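Local atomic coordinates of plasmin and fibronectin-binding protein A (Streptococcus pneumoniae, PDB entry 4MR0), a protein that acts as a fibronectin-dependent adhesin and invasin on the bacterial surface, binding human fibronectin, plasmin, plasminogen and serum albumin. Residues His189-Phe194 / Pro238-Ser243; Phe261-Gln266 / Asp340-Leu345; Ala178-Gly183 / Ile214-Gly219. One frame throughout, in Å; residues are numbered along the deposited sequence.

Interaction 1. Residues His189-Phe194 / Pro238-Ser243; sequences HPSIVF and PLINSS. With MN (manganese (II) ion), chain F.
Ser191 meets Ile240, Ser242 and Ser243 where the loop ahead of strand 243-252 runs up to the short strand 191-192 in this parallel beta-helix. Its CB makes the closest side-chain approach, 3.3 Å from the carbonyl O of Ser242, and also rests on the CG2 methyl of Ile240. At the next atom, OG is anti to the backbone N (chi1 -176°), which carries it along the same methyl, 3.7 Å from Ile240 CG2, and up to CB of Ser243. The hydroxyl's polar partners belong to the preceding part of the chain, Ile184 O and Asn182 ND2; toward the loop OG meets carbon, namely Ile240 CG2 and CD1 and Ser243 CB. On the backbone side, Ser191 O receives a CA-H...O contact from Ser243 CA at 3.1 Å.

Water bridges several of the backbone and side-chain polar atoms. Water 3 accepts from Ser191 N at 2.8 Å and is also bonded to Ser242 OG, while water 1 accepts from Asn241 N and has the carbonyls of His189 and Ser242 among its possible acceptors.

His189 turns its ring away from the loop, toward manganese. NE2 binds the ion at 2.3 Å, and Glu162, Thr200 O and three waters supply the other ligands. On the far side of the imidazole, ND1 donates to Pro190 O over 2.7 Å, with the acceptor only 5° out of the ring plane and the N-H directed at a carbonyl lone pair. The segments thus meet through van der Waals contacts, one CA-H...O contact and bridging waters, while the bond from ND1 fixes the rotation of the imidazole and implies that ND1 carries the proton, leaving the NE2 lone pair for the metal.

Interaction 2. Residues Phe261-Gln266 / Asp340-Leu345; sequences FKDSYQ and DKSGEL
Ser342 points its hydroxyl at the carboxylate of Asp263, and Lys341 lays its aliphatic chain across the same group at about a right angle. A chi1 of 58° sets the serine OG between its backbone N and carbonyl carbon, from where it donates to Asp263 OD1 at 2.6 Å, using the anti lone pair, the one turned away from OD2. Ser339 OG gives OD1 a second hydrogen bond and also bonds the backbone N of Lys341 and of Ser342, tying the start of the loop to the same oxygen.

Both segments belong to PbH1 repeats of the parallel beta-helix, residues 261-266 to the first and 340-345 to the second. Asp263 sits on strand 260-265 with a positive phi of 45°, unusual within a strand, and its side chain points toward the loop that follows strand 329-337. Ser342 also packs on Ala289 of strand 278-289, and its side chain lies about 4 Å from a bound manganese ion.

Lys341 meets the carboxylate with carbon, its CB near both oxygens and its CD 3.6 Å from Asp263 OD2. Beyond CG the chain is fully extended, so the ammonium group passes the acid without direct contact, NZ standing 4.7 Å from Asp263 OD2. The nearby positive charge would probably help stabilise the carboxylate as an anion. Water 7 spans the gap, accepting from Lys341 NZ at 3.2 Å and lying 2.6 Å from Asp263 OD2, to which it can donate.

Interaction 3. Residues Ala178-Gly183 / Ile214-Gly219; sequences ATILNG and ISYSGG
Strands 178-182 and 211-217 do not pair as neighbours; their segments' backbones come closest where Gly219 passes Ala178, with the two CA atoms 5.0 Å apart. This is a corner of the parallel beta-helix, the fold of the pectate lyase-like clan. The chain leaves one face at strand 211-217, bends through Gly218 and Gly219, and enters another face as strand 220-222, which runs parallel to strand 178-182 and binds it through backbone hydrogen bonds of Ala178 and Ile180 with Thr220. Both glycines have positive phi, 86° and 73°.

Inside the corner, Ile180 and Tyr216 reach for each other from opposite directions. The CB of Ile180 points toward the other segment, while the CB of Tyr216 starts out across it, and the length of the phenol brings its end nearer. With CG anti to the backbone N (chi1 -173°), the tyrosine ring extends into the interior of the beta-helix. The isoleucine meets it with a single methyl, CD1, which comes in at the ring's edge, in its plane, and not over a face. The modelled separation of that methyl from the hydroxyl oxygen is too short to be trusted, so the precise fit at the phenol end is doubtful.

Phe194 and Phe246 both meet the tyrosine ring edge-to-face, and Leu174 touches both Ile180 and Tyr216, so the pair lies among the residues that fill the core between the faces. At the corner itself the carbonyl of Ala178 occupies the side of Gly219 where a side chain would otherwise stand, and the bare CA of Gly219 comes to 3.3 Å from Ala178 O.

How the interactions relate
The three contacts lie in the N-terminal half of the beta-helix, the part of this longer surface protein seen here, and interaction 1 touches both of the others. The centres of interactions 1 and 2 are about 14 Å apart, and Ser243 OG lies 2.8 Å from Tyr265 N, a probable hydrogen bond. Those of interactions 1 and 3 are about 16 Å apart; besides the links through Ser191 and Phe194, Ser243 CB packs 3.7 Å from Asn182 ND2. Interactions 2 and 3 do not touch, their nearest atoms being about 6 Å apart. Manganese is bound within interaction 1 by His189, and another ion lies beside Ser342 of interaction 2, whereas interaction 3 contributes to the hydrophobic interior.

Interaction 1. Residues His189-Phe194 / Pro238-Ser243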
ATOM      1  N   HIS A 189       1.895  -7.628  22.844  1.00 18.97           N
ATOM      2  CA  HIS A 189       0.495  -7.410  22.497  1.00 17.67           C
ATOM      3  C   HIS A 189       0.375  -6.346  21.402  1.00 19.51           C
ATOM      4  O   HIS A 189       1.150  -5.386  21.363  1.00 18.81           O
ATOM      5  CB  HIS A 189      -0.211  -6.965  23.786  1.00 16.91           C
ATOM      6  CG  HIS A 189      -1.702  -6.877  23.699  1.00 16.36           C
ATOM      7  ND1 HIS A 189      -2.355  -5.916  22.954  1.00 15.74           N
ATOM      8  CD2 HIS A 189      -2.670  -7.569  24.350  1.00 14.86           C
ATOM      9  CE1 HIS A 189      -3.657  -6.015  23.157  1.00 14.96           C
ATOM     10  NE2 HIS A 189      -3.875  -7.010  23.999  1.00 15.52           N
ATOM     11  N   PRO A 190      -0.596  -6.506  20.486  1.00 19.51           N
ATOM     12  CA  PRO A 190      -0.732  -5.500  19.432  1.00 19.14           C
ATOM     13  C   PRO A 190      -1.185  -4.145  19.974  1.00 19.48           C
ATOM     14  O   PRO A 190      -1.796  -4.062  21.039  1.00 19.54           O
ATOM     15  CB  PRO A 190      -1.753  -6.124  18.480  1.00 19.63           C
ATOM     16  CG  PRO A 190      -2.566  -7.020  19.374  1.00 21.53           C
ATOM     17  CD  PRO A 190      -1.516  -7.637  20.270  1.00 19.14           C
ATOM     18  N   SER A 191      -0.856  -3.086  19.244  1.00 17.74           N
ATOM     19  CA  SER A 191      -1.244  -1.734  19.631  1.00 17.22           C
ATOM     20  C   SER A 191      -2.002  -1.161  18.440  1.00 16.52           C
ATOM     21  O   SER A 191      -1.546  -0.232  17.774  1.00 19.67           O
ATOM     22  CB  SER A 191      -0.004  -0.890  19.945  1.00 17.51           C
ATOM     23  OG  SER A 191      -0.363   0.402  20.414  1.00 17.99           O
ATOM     24  N   ILE A 192      -3.156  -1.760  18.167  1.00 16.59           N
ATOM     25  CA  ILE A 192      -4.029  -1.364  17.067  1.00 16.21           C
ATOM     26  C   ILE A 192      -5.345  -0.968  17.723  1.00 16.93           C
ATOM     27  O   ILE A 192      -5.921  -1.744  18.482  1.00 16.36           O
ATOM     28  CB  ILE A 192      -4.233  -2.548  16.103  1.00 15.40           C
ATOM     29  CG1 ILE A 192      -2.866  -2.985  15.552  1.00 16.88           C
ATOM     30  CG2 ILE A 192      -5.202  -2.164  14.979  1.00 13.77           C
ATOM     31  CD1 ILE A 192      -2.899  -4.257  14.694  1.00 18.56           C
ATOM     32  N   VAL A 193      -5.807   0.243  17.429  1.00 16.39           N
ATOM     33  CA  VAL A 193      -7.023   0.792  18.031  1.00 15.90           C
ATOM     34  C   VAL A 193      -8.356   0.085  17.789  1.00 17.09           C
ATOM     35  O   VAL A 193      -9.106  -0.161  18.736  1.00 16.09           O
ATOM     36  CB  VAL A 193      -7.186   2.282  17.640  1.00 17.27           C
ATOM     37  CG1 VAL A 193      -8.355   2.894  18.394  1.00 14.30           C
ATOM     38  CG2 VAL A 193      -5.907   3.037  17.959  1.00 15.12           C
ATOM     39  N   PHE A 194      -8.654  -0.234  16.534  1.00 16.15           N
ATOM     40  CA  PHE A 194      -9.913  -0.884  16.175  1.00 15.64           C
ATOM     41  C   PHE A 194      -9.734  -2.234  15.481  1.00 15.90           C
ATOM     42  O   PHE A 194      -8.869  -2.377  14.616  1.00 12.38           O
ATOM     43  CB  PHE A 194     -10.721   0.027  15.243  1.00 15.34           C
ATOM     44  CG  PHE A 194     -11.111   1.340  15.853  1.00 15.91           C
ATOM     45  CD1 PHE A 194     -12.078   1.394  16.851  1.00 17.38           C
ATOM     46  CD2 PHE A 194     -10.500   2.519  15.441  1.00 17.77           C
ATOM     47  CE1 PHE A 194     -12.444   2.606  17.421  1.00 16.06           C
ATOM     48  CE2 PHE A 194     -10.856   3.737  16.003  1.00 16.56           C
ATOM     49  CZ  PHE A 194     -11.829   3.777  17.001  1.00 18.71           C
ATOM     50  N   PRO A 238       6.153   2.935  25.254  1.00 23.82           N
ATOM     51  CA  PRO A 238       7.439   2.238  25.365  1.00 23.18           C
ATOM     52  C   PRO A 238       7.455   0.716  25.288  1.00 23.36           C
ATOM     53  O   PRO A 238       8.507   0.131  25.029  1.00 23.79           O
ATOM     54  CB  PRO A 238       7.995   2.764  26.689  1.00 24.41           C
ATOM     55  CG  PRO A 238       6.760   2.994  27.497  1.00 24.45           C
ATOM     56  CD  PRO A 238       5.847   3.664  26.499  1.00 23.31           C
ATOM     57  N   LEU A 239       6.309   0.072  25.490  1.00 22.94           N
ATOM     58  CA  LEU A 239       6.259  -1.391  25.451  1.00 23.19           C
ATOM     59  C   LEU A 239       5.809  -2.040  24.132  1.00 22.95           C
ATOM     60  O   LEU A 239       5.915  -3.253  23.985  1.00 23.25           O
ATOM     61  CB  LEU A 239       5.367  -1.917  26.583  1.00 23.15           C
ATOM     62  CG  LEU A 239       5.777  -1.556  28.014  1.00 23.55           C
ATOM     63  CD1 LEU A 239       4.810  -2.215  28.986  1.00 24.52           C
ATOM     64  CD2 LEU A 239       7.200  -2.015  28.292  1.00 24.42           C
ATOM     65  N   ILE A 240       5.328  -1.254  23.174  1.00 23.02           N
ATOM     66  CA  ILE A 240       4.859  -1.821  21.911  1.00 23.11           C
ATOM     67  C   ILE A 240       5.960  -2.071  20.874  1.00 23.17           C
ATOM     68  O   ILE A 240       7.066  -1.530  20.956  1.00 23.13           O
ATOM     69  CB  ILE A 240       3.793  -0.915  21.265  1.00 22.51           C
ATOM     70  CG1 ILE A 240       4.434   0.399  20.805  1.00 22.23           C
ATOM     71  CG2 ILE A 240       2.688  -0.620  22.283  1.00 20.18           C
ATOM     72  CD1 ILE A 240       3.519   1.275  19.982  1.00 22.30           C
ATOM     73  N   ASN A 241       5.641  -2.913  19.894  1.00 22.83           N
ATOM     74  CA  ASN A 241       6.568  -3.229  18.803  1.00 22.79           C
ATOM     75  C   ASN A 241       6.086  -2.574  17.510  1.00 21.10           C
ATOM     76  O   ASN A 241       6.833  -2.472  16.549  1.00 20.83           O
ATOM     77  CB  ASN A 241       6.697  -4.738  18.592  1.00 24.46           C
ATOM     78  CG  ASN A 241       7.511  -5.406  19.680  1.00 29.91           C
ATOM     79  OD1 ASN A 241       8.563  -4.891  20.097  1.00 31.00           O
ATOM     80  ND2 ASN A 241       7.054  -6.578  20.125  1.00 31.57           N
ATOM     81  N   SER A 242       4.833  -2.128  17.495  1.00 18.90           N
ATOM     82  CA  SER A 242       4.243  -1.448  16.335  1.00 17.96           C
ATOM     83  C   SER A 242       2.850  -0.934  16.719  1.00 16.34           C
ATOM     84  O   SER A 242       2.234  -1.445  17.648  1.00 17.32           O
ATOM     85  CB  SER A 242       4.108  -2.408  15.149  1.00 18.57           C
ATOM     86  OG  SER A 242       3.083  -3.367  15.366  1.00 20.84           O
ATOM     87  N   SER A 243       2.373   0.102  16.037  1.00 15.51           N
ATOM     88  CA  SER A 243       1.045   0.620  16.314  1.00 15.50           C
ATOM     89  C   SER A 243       0.312   0.822  14.995  1.00 16.55           C
ATOM     90  O   SER A 243       0.934   1.078  13.956  1.00 16.87           O
ATOM     91  CB  SER A 243       1.110   1.939  17.100  1.00 14.79           C
ATOM     92  OG  SER A 243       1.586   3.005  16.304  1.00 20.61           O
TER
HETATM   93 MN    MN F 704      -5.655  -7.542  25.401  1.00 19.46          MN
HETATM   94  O   HOH W   1       2.778  -3.929  19.515  1.00 25.90           O
HETATM   95  O   HOH W   2       4.119  -6.554  20.189  1.00 41.27           O
HETATM   96  O   HOH W   3       0.436  -3.783  16.835  1.00 24.19           O
HETATM   97  O   HOH W   4      -4.243  -7.848  27.299  1.00 14.80           O
HETATM   98  O   HOH W   5      -7.490  -8.174  26.574  1.00 21.67           O
HETATM   99  O   HOH W   6      -7.304  -7.063  23.746  1.00 19.24           O

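Interaction 2. Residues Phe261-Gln266 / Asp340-Leu345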
ATOM      1  N   PHE A 261      -4.897   9.832   9.786  1.00 16.86           N
ATOM      2  CA  PHE A 261      -4.131   8.852  10.557  1.00 17.68           C
ATOM      3  C   PHE A 261      -2.739   9.397  10.830  1.00 18.36           C
ATOM      4  O   PHE A 261      -2.005   9.722   9.897  1.00 19.42           O
ATOM      5  CB  PHE A 261      -3.996   7.544   9.783  1.00 15.60           C
ATOM      6  CG  PHE A 261      -5.304   6.909   9.433  1.00 15.16           C
ATOM      7  CD1 PHE A 261      -6.031   7.342   8.326  1.00 14.41           C
ATOM      8  CD2 PHE A 261      -5.791   5.847  10.191  1.00 15.64           C
ATOM      9  CE1 PHE A 261      -7.227   6.725   7.979  1.00 12.59           C
ATOM     10  CE2 PHE A 261      -6.985   5.222   9.858  1.00 14.22           C
ATOM     11  CZ  PHE A 261      -7.705   5.660   8.740  1.00 15.11           C
ATOM     12  N   LYS A 262      -2.360   9.468  12.101  1.00 18.31           N
ATOM     13  CA  LYS A 262      -1.057  10.014  12.451  1.00 18.86           C
ATOM     14  C   LYS A 262      -0.093   9.123  13.216  1.00 17.50           C
ATOM     15  O   LYS A 262      -0.478   8.377  14.119  1.00 17.28           O
ATOM     16  CB  LYS A 262      -1.225  11.283  13.290  1.00 22.26           C
ATOM     17  CG  LYS A 262      -1.989  12.418  12.646  1.00 26.98           C
ATOM     18  CD  LYS A 262      -1.999  13.615  13.591  1.00 30.70           C
ATOM     19  CE  LYS A 262      -2.759  14.797  13.005  1.00 33.83           C
ATOM     20  NZ  LYS A 262      -2.695  15.976  13.919  1.00 36.07           N
ATOM     21  N   ASP A 263       1.174   9.249  12.846  1.00 17.88           N
ATOM     22  CA  ASP A 263       2.284   8.587  13.514  1.00 17.94           C
ATOM     23  C   ASP A 263       2.202   7.122  13.906  1.00 19.05           C
ATOM     24  O   ASP A 263       2.142   6.777  15.088  1.00 17.75           O
ATOM     25  CB  ASP A 263       2.645   9.416  14.750  1.00 19.32           C
ATOM     26  CG  ASP A 263       2.790  10.888  14.423  1.00 21.09           C
ATOM     27  OD1 ASP A 263       3.565  11.205  13.496  1.00 23.73           O
ATOM     28  OD2 ASP A 263       2.130  11.725  15.078  1.00 21.25           O
ATOM     29  N   SER A 264       2.231   6.259  12.903  1.00 18.85           N
ATOM     30  CA  SER A 264       2.212   4.829  13.133  1.00 19.21           C
ATOM     31  C   SER A 264       3.610   4.457  13.630  1.00 17.97           C
ATOM     32  O   SER A 264       4.602   4.966  13.117  1.00 17.56           O
ATOM     33  CB  SER A 264       1.924   4.112  11.811  1.00 19.05           C
ATOM     34  OG  SER A 264       2.166   2.724  11.925  1.00 24.24           O
ATOM     35  N   TYR A 265       3.698   3.597  14.641  1.00 17.74           N
ATOM     36  CA  TYR A 265       5.011   3.166  15.123  1.00 18.06           C
ATOM     37  C   TYR A 265       5.373   1.936  14.304  1.00 19.36           C
ATOM     38  O   TYR A 265       4.886   0.835  14.586  1.00 19.23           O
ATOM     39  CB  TYR A 265       4.969   2.798  16.610  1.00 19.82           C
ATOM     40  CG  TYR A 265       6.297   2.286  17.142  1.00 21.14           C
ATOM     41  CD1 TYR A 265       7.451   3.071  17.060  1.00 21.99           C
ATOM     42  CD2 TYR A 265       6.400   1.024  17.733  1.00 20.63           C
ATOM     43  CE1 TYR A 265       8.673   2.616  17.553  1.00 23.27           C
ATOM     44  CE2 TYR A 265       7.620   0.559  18.232  1.00 22.34           C
ATOM     45  CZ  TYR A 265       8.750   1.362  18.136  1.00 23.41           C
ATOM     46  OH  TYR A 265       9.959   0.919  18.619  1.00 26.05           O
ATOM     47  N   GLN A 266       6.222   2.137  13.295  1.00 18.97           N
ATOM     48  CA  GLN A 266       6.660   1.079  12.387  1.00 20.46           C
ATOM     49  C   GLN A 266       5.581   0.023  12.175  1.00 20.80           C
ATOM     50  O   GLN A 266       5.821  -1.171  12.351  1.00 20.22           O
ATOM     51  CB  GLN A 266       7.951   0.424  12.902  1.00 23.83           C
ATOM     52  CG  GLN A 266       7.863  -0.221  14.281  1.00 23.16           C
ATOM     53  CD  GLN A 266       9.199  -0.784  14.736  1.00 25.47           C
ATOM     54  OE1 GLN A 266       9.306  -1.386  15.804  1.00 24.72           O
ATOM     55  NE2 GLN A 266      10.224  -0.590  13.922  1.00 25.55           N
ATOM     56  N   ASP A 340       4.324  16.121  11.513  1.00 28.01           N
ATOM     57  CA  ASP A 340       5.298  16.976  12.175  1.00 31.11           C
ATOM     58  C   ASP A 340       6.075  16.194  13.229  1.00 30.23           C
ATOM     59  O   ASP A 340       7.012  16.725  13.821  1.00 30.76           O
ATOM     60  CB  ASP A 340       4.615  18.162  12.863  1.00 35.44           C
ATOM     61  CG  ASP A 340       3.935  19.093  11.885  1.00 40.18           C
ATOM     62  OD1 ASP A 340       4.500  19.332  10.795  1.00 41.76           O
ATOM     63  OD2 ASP A 340       2.838  19.598  12.215  1.00 45.06           O
ATOM     64  N   LYS A 341       5.689  14.941  13.466  1.00 28.36           N
ATOM     65  CA  LYS A 341       6.362  14.122  14.477  1.00 28.37           C
ATOM     66  C   LYS A 341       7.156  12.931  13.942  1.00 27.77           C
ATOM     67  O   LYS A 341       8.075  12.447  14.606  1.00 28.17           O
ATOM     68  CB  LYS A 341       5.351  13.598  15.501  1.00 29.97           C
ATOM     69  CG  LYS A 341       4.616  14.661  16.299  1.00 30.27           C
ATOM     70  CD  LYS A 341       3.729  13.986  17.337  1.00 33.54           C
ATOM     71  CE  LYS A 341       2.849  14.974  18.077  1.00 35.34           C
ATOM     72  NZ  LYS A 341       1.988  14.261  19.070  1.00 37.31           N
ATOM     73  N   SER A 342       6.790  12.440  12.763  1.00 26.41           N
ATOM     74  CA  SER A 342       7.491  11.301  12.174  1.00 25.23           C
ATOM     75  C   SER A 342       7.607  11.447  10.656  1.00 23.44           C
ATOM     76  O   SER A 342       6.803  12.131  10.023  1.00 23.61           O
ATOM     77  CB  SER A 342       6.779   9.992  12.535  1.00 25.62           C
ATOM     78  OG  SER A 342       5.429   9.996  12.108  1.00 27.21           O
ATOM     79  N   GLY A 343       8.610  10.789  10.086  1.00 22.63           N
ATOM     80  CA  GLY A 343       8.864  10.876   8.659  1.00 21.84           C
ATOM     81  C   GLY A 343       7.867  10.259   7.695  1.00 21.10           C
ATOM     82  O   GLY A 343       6.802   9.773   8.078  1.00 20.72           O
ATOM     83  N   GLU A 344       8.238  10.275   6.420  1.00 20.79           N
ATOM     84  CA  GLU A 344       7.396   9.744   5.359  1.00 20.83           C
ATOM     85  C   GLU A 344       7.160   8.240   5.493  1.00 19.79           C
ATOM     86  O   GLU A 344       8.014   7.508   5.990  1.00 19.79           O
ATOM     87  CB  GLU A 344       8.024  10.049   3.992  1.00 21.30           C
ATOM     88  CG  GLU A 344       8.285  11.529   3.720  1.00 22.50           C
ATOM     89  CD  GLU A 344       9.613  12.032   4.291  1.00 24.26           C
ATOM     90  OE1 GLU A 344      10.328  11.250   4.958  1.00 23.77           O
ATOM     91  OE2 GLU A 344       9.943  13.215   4.064  1.00 25.50           O
ATOM     92  N   LEU A 345       5.990   7.788   5.052  1.00 21.30           N
ATOM     93  CA  LEU A 345       5.645   6.370   5.102  1.00 19.33           C
ATOM     94  C   LEU A 345       6.647   5.625   4.222  1.00 19.67           C
ATOM     95  O   LEU A 345       7.208   6.206   3.290  1.00 20.78           O
ATOM     96  CB  LEU A 345       4.232   6.151   4.556  1.00 18.48           C
ATOM     97  CG  LEU A 345       3.138   7.136   4.990  1.00 17.98           C
ATOM     98  CD1 LEU A 345       1.824   6.746   4.319  1.00 19.23           C
ATOM     99  CD2 LEU A 345       2.986   7.136   6.507  1.00 18.75           C
TER
HETATM  100  O   HOH W   7       1.385  11.463  17.553  1.00 25.60           O

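Interaction 3. Residues Ala178-Gly183 / Ile214-Gly219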
ATOM      1  N   ALA A 178     -12.441  15.751  16.714  1.00 21.46           N
ATOM      2  CA  ALA A 178     -12.458  14.586  17.589  1.00 19.90           C
ATOM      3  C   ALA A 178     -11.220  13.769  17.233  1.00 21.19           C
ATOM      4  O   ALA A 178     -10.971  13.481  16.053  1.00 19.73           O
ATOM      5  CB  ALA A 178     -13.719  13.760  17.360  1.00 19.40           C
ATOM      6  N   THR A 179     -10.432  13.425  18.246  1.00 20.77           N
ATOM      7  CA  THR A 179      -9.220  12.637  18.051  1.00 20.36           C
ATOM      8  C   THR A 179      -9.227  11.393  18.936  1.00 21.37           C
ATOM      9  O   THR A 179      -9.464  11.475  20.142  1.00 20.68           O
ATOM     10  CB  THR A 179      -7.942  13.452  18.399  1.00 21.23           C
ATOM     11  OG1 THR A 179      -7.790  14.533  17.472  1.00 22.32           O
ATOM     12  CG2 THR A 179      -6.710  12.563  18.337  1.00 21.78           C
ATOM     13  N   ILE A 180      -8.971  10.238  18.337  1.00 19.96           N
ATOM     14  CA  ILE A 180      -8.908   9.011  19.106  1.00 20.64           C
ATOM     15  C   ILE A 180      -7.428   8.808  19.406  1.00 21.10           C
ATOM     16  O   ILE A 180      -6.612   8.689  18.490  1.00 21.31           O
ATOM     17  CB  ILE A 180      -9.510   7.840  18.304  1.00 22.56           C
ATOM     18  CG1 ILE A 180     -11.024   8.057  18.190  1.00 23.92           C
ATOM     19  CG2 ILE A 180      -9.209   6.511  18.987  1.00 21.79           C
ATOM     20  CD1 ILE A 180     -11.758   6.978  17.458  1.00 30.35           C
ATOM     21  N   LEU A 181      -7.074   8.807  20.690  1.00 19.88           N
ATOM     22  CA  LEU A 181      -5.678   8.659  21.092  1.00 19.16           C
ATOM     23  C   LEU A 181      -5.298   7.240  21.492  1.00 18.97           C
ATOM     24  O   LEU A 181      -5.848   6.676  22.439  1.00 17.43           O
ATOM     25  CB  LEU A 181      -5.369   9.618  22.249  1.00 19.53           C
ATOM     26  CG  LEU A 181      -3.947   9.596  22.821  1.00 20.53           C
ATOM     27  CD1 LEU A 181      -2.934   9.963  21.741  1.00 19.16           C
ATOM     28  CD2 LEU A 181      -3.865  10.571  23.999  1.00 20.50           C
ATOM     29  N   ASN A 182      -4.339   6.665  20.778  1.00 18.85           N
ATOM     30  CA  ASN A 182      -3.904   5.309  21.084  1.00 17.31           C
ATOM     31  C   ASN A 182      -3.057   5.217  22.351  1.00 18.03           C
ATOM     32  O   ASN A 182      -1.904   5.662  22.379  1.00 17.92           O
ATOM     33  CB  ASN A 182      -3.126   4.720  19.913  1.00 17.32           C
ATOM     34  CG  ASN A 182      -2.620   3.326  20.211  1.00 17.94           C
ATOM     35  OD1 ASN A 182      -3.181   2.628  21.059  1.00 17.05           O
ATOM     36  ND2 ASN A 182      -1.571   2.905  19.507  1.00 16.26           N
ATOM     37  N   GLY A 183      -3.636   4.630  23.395  1.00 16.84           N
ATOM     38  CA  GLY A 183      -2.930   4.471  24.654  1.00 18.69           C
ATOM     39  C   GLY A 183      -2.665   3.009  24.972  1.00 19.59           C
ATOM     40  O   GLY A 183      -2.388   2.652  26.117  1.00 18.84           O
ATOM     41  N   ILE A 214     -20.084  -1.928   8.235  1.00 16.85           N
ATOM     42  CA  ILE A 214     -19.432  -1.110   9.250  1.00 17.88           C
ATOM     43  C   ILE A 214     -18.866   0.132   8.572  1.00 17.48           C
ATOM     44  O   ILE A 214     -18.242   0.032   7.517  1.00 17.33           O
ATOM     45  CB  ILE A 214     -18.263  -1.879   9.916  1.00 18.34           C
ATOM     46  CG1 ILE A 214     -18.792  -3.141  10.602  1.00 16.48           C
ATOM     47  CG2 ILE A 214     -17.562  -0.991  10.934  1.00 17.05           C
ATOM     48  CD1 ILE A 214     -17.706  -4.097  11.054  1.00 18.65           C
ATOM     49  N   SER A 215     -19.092   1.303   9.160  1.00 15.85           N
ATOM     50  CA  SER A 215     -18.554   2.524   8.582  1.00 14.73           C
ATOM     51  C   SER A 215     -17.920   3.370   9.678  1.00 15.44           C
ATOM     52  O   SER A 215     -18.343   3.334  10.837  1.00 14.88           O
ATOM     53  CB  SER A 215     -19.642   3.323   7.846  1.00 17.62           C
ATOM     54  OG  SER A 215     -20.669   3.760   8.718  1.00 20.43           O
ATOM     55  N   TYR A 216     -16.871   4.094   9.301  1.00 13.61           N
ATOM     56  CA  TYR A 216     -16.134   4.962  10.210  1.00 15.03           C
ATOM     57  C   TYR A 216     -15.795   6.228   9.425  1.00 14.98           C
ATOM     58  O   TYR A 216     -15.158   6.153   8.378  1.00 13.80           O
ATOM     59  CB  TYR A 216     -14.858   4.252  10.665  1.00 14.66           C
ATOM     60  CG  TYR A 216     -14.081   4.967  11.743  1.00 14.88           C
ATOM     61  CD1 TYR A 216     -13.310   6.092  11.447  1.00 15.29           C
ATOM     62  CD2 TYR A 216     -14.107   4.514  13.064  1.00 13.32           C
ATOM     63  CE1 TYR A 216     -12.581   6.748  12.439  1.00 15.83           C
ATOM     64  CE2 TYR A 216     -13.385   5.165  14.062  1.00 15.78           C
ATOM     65  CZ  TYR A 216     -12.626   6.277  13.743  1.00 15.72           C
ATOM     66  OH  TYR A 216     -11.915   6.928  14.725  1.00 15.87           O
ATOM     67  N   SER A 217     -16.209   7.392   9.924  1.00 15.88           N
ATOM     68  CA  SER A 217     -15.949   8.628   9.200  1.00 17.01           C
ATOM     69  C   SER A 217     -15.587   9.809  10.090  1.00 17.01           C
ATOM     70  O   SER A 217     -16.172   9.994  11.155  1.00 17.69           O
ATOM     71  CB  SER A 217     -17.184   9.023   8.379  1.00 17.88           C
ATOM     72  OG  SER A 217     -17.850   7.886   7.856  1.00 28.11           O
ATOM     73  N   GLY A 218     -14.632  10.609   9.629  1.00 17.30           N
ATOM     74  CA  GLY A 218     -14.239  11.806  10.354  1.00 18.37           C
ATOM     75  C   GLY A 218     -13.201  11.714  11.452  1.00 19.19           C
ATOM     76  O   GLY A 218     -12.819  10.628  11.902  1.00 18.15           O
ATOM     77  N   GLY A 219     -12.733  12.887  11.871  1.00 18.63           N
ATOM     78  CA  GLY A 219     -11.759  12.968  12.939  1.00 17.84           C
ATOM     79  C   GLY A 219     -10.335  12.549  12.626  1.00 18.68           C
ATOM     80  O   GLY A 219      -9.904  12.445  11.472  1.00 16.05           O
TER